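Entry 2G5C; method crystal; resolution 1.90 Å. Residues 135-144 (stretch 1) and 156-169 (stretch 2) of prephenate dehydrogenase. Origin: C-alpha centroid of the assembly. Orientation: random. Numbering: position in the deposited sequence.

Stretch 1 (135-144) LYEGKKVILT
Stretch 2, residues 156-169: LVKRVWEDVGGVVE

A short parallel strand pairing, covered on one side by the helix that precedes its second strand, joins the two stretches and buries 763 Å² between them. Tyr136 to Lys139 form a type II turn; Gly138, at phi/psi 82/-17, suits it because a side chain would jam against the preceding carbonyl. Gly138 N donates to Gly165 O (2.8 Å), and Gly165 (82/-4) likewise requires glycine. A CB on Gly166 would clash with Val141 CG2.

The strand that begins at Lys140 then runs beside 167-169, pairing Lys140 with Val167, Val141 with Val168 and Ile142 with Glu169 (CA-CA 4.7, 4.7 and 5.4 Å). Four backbone hydrogen bonds form the ladder: Val167 N donates to Lys139 O (2.8 Å), Val141 N to Val167 O (3.0 Å), Glu169 N to Val141 O (3.2 Å) and Leu143 N to Glu169 O (3.2 Å).

The helix running in from before Leu156 lies nearly antiparallel to the first strand (170°, axes 9.8 Å apart), on the side of Val141 and Val168. Val141, Leu143 and Trp161 are buried there, where apolar side chains suit a face covered by the helix. Val141 (t) offers a methyl to the ring face, CG1 lying 3.5 Å from the centroid of the five-membered ring of Trp161 (m, chi2 123°). Trp161 turns its edge to the face of Tyr136 (m), the centroid of its six-membered ring 5.0 Å from that of the Tyr136 ring, planes at 69°. Leu143 (m, t) packs against Val168, Val157 and Trp161, its CG 3.8 Å from Val168 CG1 and its CD1 4.1 Å from Val157 CG1. On the other face, Ile142 (m, m) CD1 packs 3.3 Å from CG of Glu169 (p, t).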

# COMPACT_ATOMS: atom_id res chain seq x y z
N LEU A 135 -21.66 7.75 -0.24
CA LEU A 135 -20.29 7.81 0.27
C LEU A 135 -20.13 7.43 1.74
O LEU A 135 -19.09 6.91 2.14
CB LEU A 135 -19.72 9.21 0.04
CG LEU A 135 -18.26 9.40 0.46
CD1 LEU A 135 -17.36 8.57 -0.45
CD2 LEU A 135 -17.89 10.87 0.39
N TYR A 136 -21.15 7.69 2.55
CA TYR A 136 -21.07 7.40 3.97
C TYR A 136 -21.73 6.09 4.41
O TYR A 136 -21.52 5.65 5.54
CB TYR A 136 -21.69 8.57 4.75
CG TYR A 136 -21.18 9.92 4.30
CD1 TYR A 136 -19.89 10.35 4.63
CD2 TYR A 136 -21.97 10.76 3.51
CE1 TYR A 136 -19.41 11.58 4.20
CE2 TYR A 136 -21.49 12.00 3.07
CZ TYR A 136 -20.21 12.40 3.43
OH TYR A 136 -19.74 13.63 3.01
N GLU A 137 -22.51 5.48 3.53
CA GLU A 137 -23.20 4.23 3.85
C GLU A 137 -22.30 3.18 4.51
O GLU A 137 -21.43 2.60 3.86
CB GLU A 137 -23.82 3.63 2.58
CG GLU A 137 -24.86 4.52 1.92
CD GLU A 137 -26.11 4.70 2.77
OE1 GLU A 137 -25.98 5.16 3.92
OE2 GLU A 137 -27.21 4.38 2.29
N GLY A 138 -22.53 2.94 5.79
CA GLY A 138 -21.75 1.95 6.52
C GLY A 138 -20.41 2.45 7.01
O GLY A 138 -19.79 1.83 7.88
N LYS A 139 -19.94 3.57 6.47
CA LYS A 139 -18.66 4.14 6.86
C LYS A 139 -18.68 4.65 8.30
O LYS A 139 -19.75 4.90 8.87
CB LYS A 139 -18.27 5.28 5.92
CG LYS A 139 -17.27 4.91 4.83
CD LYS A 139 -17.84 3.93 3.82
CE LYS A 139 -16.84 3.70 2.69
NZ LYS A 139 -17.40 2.88 1.58
N LYS A 140 -17.50 4.82 8.89
CA LYS A 140 -17.41 5.32 10.25
C LYS A 140 -17.39 6.84 10.26
O LYS A 140 -16.93 7.47 9.30
CB LYS A 140 -16.13 4.81 10.92
CG LYS A 140 -16.04 3.30 11.04
CD LYS A 140 -14.77 2.88 11.78
CE LYS A 140 -14.63 1.37 11.84
NZ LYS A 140 -13.42 0.93 12.59
N VAL A 141 -17.92 7.43 11.33
CA VAL A 141 -17.94 8.87 11.48
C VAL A 141 -17.51 9.20 12.90
O VAL A 141 -18.15 8.79 13.88
CB VAL A 141 -19.34 9.46 11.24
CG1 VAL A 141 -19.33 10.95 11.54
CG2 VAL A 141 -19.76 9.22 9.80
N ILE A 142 -16.41 9.93 13.02
CA ILE A 142 -15.88 10.30 14.32
C ILE A 142 -16.27 11.71 14.73
O ILE A 142 -15.91 12.69 14.07
CB ILE A 142 -14.34 10.22 14.33
CG1 ILE A 142 -13.86 8.93 13.65
CG2 ILE A 142 -13.83 10.29 15.76
CD1 ILE A 142 -14.30 7.66 14.35
N LEU A 143 -17.02 11.82 15.82
CA LEU A 143 -17.41 13.11 16.34
C LEU A 143 -16.50 13.33 17.55
O LEU A 143 -16.23 12.38 18.29
CB LEU A 143 -18.88 13.12 16.76
CG LEU A 143 -19.88 12.86 15.63
CD1 LEU A 143 -21.29 13.21 16.09
CD2 LEU A 143 -19.51 13.70 14.41
N THR A 144 -16.02 14.55 17.71
CA THR A 144 -15.12 14.85 18.82
C THR A 144 -15.71 15.86 19.79
O THR A 144 -15.33 17.04 19.80
CB THR A 144 -13.76 15.37 18.30
OG1 THR A 144 -13.95 16.57 17.56
CG2 THR A 144 -13.11 14.33 17.40
N LEU A 156 -27.98 15.79 17.71
CA LEU A 156 -28.51 16.17 16.41
C LEU A 156 -27.57 15.70 15.31
O LEU A 156 -27.93 14.87 14.47
CB LEU A 156 -28.68 17.69 16.34
CG LEU A 156 -29.06 18.29 14.98
CD1 LEU A 156 -30.42 17.79 14.55
CD2 LEU A 156 -29.06 19.81 15.08
N VAL A 157 -26.35 16.23 15.32
CA VAL A 157 -25.33 15.89 14.33
C VAL A 157 -25.13 14.38 14.22
O VAL A 157 -24.92 13.86 13.13
CB VAL A 157 -23.99 16.57 14.67
CG1 VAL A 157 -22.91 16.14 13.69
CG2 VAL A 157 -24.15 18.08 14.63
N LYS A 158 -25.20 13.69 15.36
CA LYS A 158 -25.03 12.24 15.37
C LYS A 158 -26.14 11.56 14.57
O LYS A 158 -25.87 10.75 13.69
CB LYS A 158 -25.06 11.70 16.81
CG LYS A 158 -25.04 10.18 16.89
CD LYS A 158 -25.04 9.67 18.32
CE LYS A 158 -25.07 8.15 18.37
NZ LYS A 158 -25.12 7.63 19.76
N ARG A 159 -27.38 11.91 14.88
CA ARG A 159 -28.52 11.33 14.17
C ARG A 159 -28.47 11.58 12.67
O ARG A 159 -28.84 10.71 11.88
CB ARG A 159 -29.84 11.89 14.73
CG ARG A 159 -30.14 11.47 16.16
CD ARG A 159 -31.59 11.82 16.53
NE ARG A 159 -31.91 11.49 17.92
CZ ARG A 159 -31.38 12.09 18.98
NH1 ARG A 159 -30.49 13.06 18.81
NH2 ARG A 159 -31.73 11.72 20.21
N VAL A 160 -28.02 12.77 12.28
CA VAL A 160 -27.93 13.13 10.87
C VAL A 160 -26.97 12.20 10.13
O VAL A 160 -27.31 11.64 9.08
CB VAL A 160 -27.44 14.58 10.68
CG1 VAL A 160 -27.37 14.92 9.20
CG2 VAL A 160 -28.37 15.54 11.41
N TRP A 161 -25.77 12.03 10.68
CA TRP A 161 -24.78 11.15 10.08
C TRP A 161 -25.34 9.73 9.95
O TRP A 161 -25.15 9.08 8.93
CB TRP A 161 -23.51 11.14 10.92
CG TRP A 161 -22.61 12.31 10.65
CD1 TRP A 161 -22.16 13.21 11.56
CD2 TRP A 161 -21.99 12.65 9.40
NE1 TRP A 161 -21.29 14.09 10.96
CE2 TRP A 161 -21.17 13.77 9.64
CE3 TRP A 161 -22.05 12.11 8.11
CZ2 TRP A 161 -20.41 14.36 8.62
CZ3 TRP A 161 -21.30 12.70 7.10
CH2 TRP A 161 -20.48 13.82 7.37
N GLU A 162 -26.02 9.27 10.99
CA GLU A 162 -26.60 7.94 10.97
C GLU A 162 -27.68 7.85 9.89
O GLU A 162 -27.88 6.79 9.30
CB GLU A 162 -27.22 7.61 12.34
CG GLU A 162 -26.24 7.72 13.50
CD GLU A 162 -26.84 7.30 14.82
OE1 GLU A 162 -27.81 7.93 15.28
OE2 GLU A 162 -26.32 6.33 15.42
N ASP A 163 -28.35 8.97 9.64
CA ASP A 163 -29.40 9.01 8.62
C ASP A 163 -28.83 8.85 7.22
O ASP A 163 -29.55 8.51 6.28
CB ASP A 163 -30.19 10.31 8.72
CG ASP A 163 -31.19 10.30 9.86
OD1 ASP A 163 -32.07 9.41 9.87
OD2 ASP A 163 -31.10 11.18 10.75
N VAL A 164 -27.53 9.11 7.08
CA VAL A 164 -26.88 8.96 5.79
C VAL A 164 -26.00 7.71 5.82
O VAL A 164 -25.00 7.62 5.11
CB VAL A 164 -26.03 10.20 5.43
CG1 VAL A 164 -26.93 11.43 5.35
CG2 VAL A 164 -24.94 10.40 6.46
N GLY A 165 -26.39 6.75 6.66
CA GLY A 165 -25.67 5.49 6.76
C GLY A 165 -24.42 5.45 7.62
O GLY A 165 -23.82 4.38 7.79
N GLY A 166 -24.01 6.59 8.17
CA GLY A 166 -22.82 6.61 8.99
C GLY A 166 -22.90 5.85 10.31
O GLY A 166 -23.99 5.70 10.88
N VAL A 167 -21.75 5.38 10.78
CA VAL A 167 -21.65 4.64 12.04
C VAL A 167 -20.83 5.52 12.98
O VAL A 167 -19.60 5.56 12.90
CB VAL A 167 -20.94 3.28 11.85
CG1 VAL A 167 -20.78 2.58 13.18
CG2 VAL A 167 -21.74 2.42 10.89
N VAL A 168 -21.52 6.22 13.87
CA VAL A 168 -20.87 7.15 14.78
C VAL A 168 -20.27 6.59 16.07
O VAL A 168 -20.80 5.68 16.69
CB VAL A 168 -21.86 8.28 15.17
CG1 VAL A 168 -21.17 9.33 16.03
CG2 VAL A 168 -22.43 8.91 13.91
N GLU A 169 -19.13 7.18 16.44
CA GLU A 169 -18.41 6.83 17.66
C GLU A 169 -17.72 8.12 18.10
O GLU A 169 -17.48 9.00 17.27
CB GLU A 169 -17.37 5.73 17.39
CG GLU A 169 -16.41 6.02 16.26
CD GLU A 169 -15.47 4.85 15.98
OE1 GLU A 169 -14.63 4.53 16.86
OE2 GLU A 169 -15.57 4.25 14.89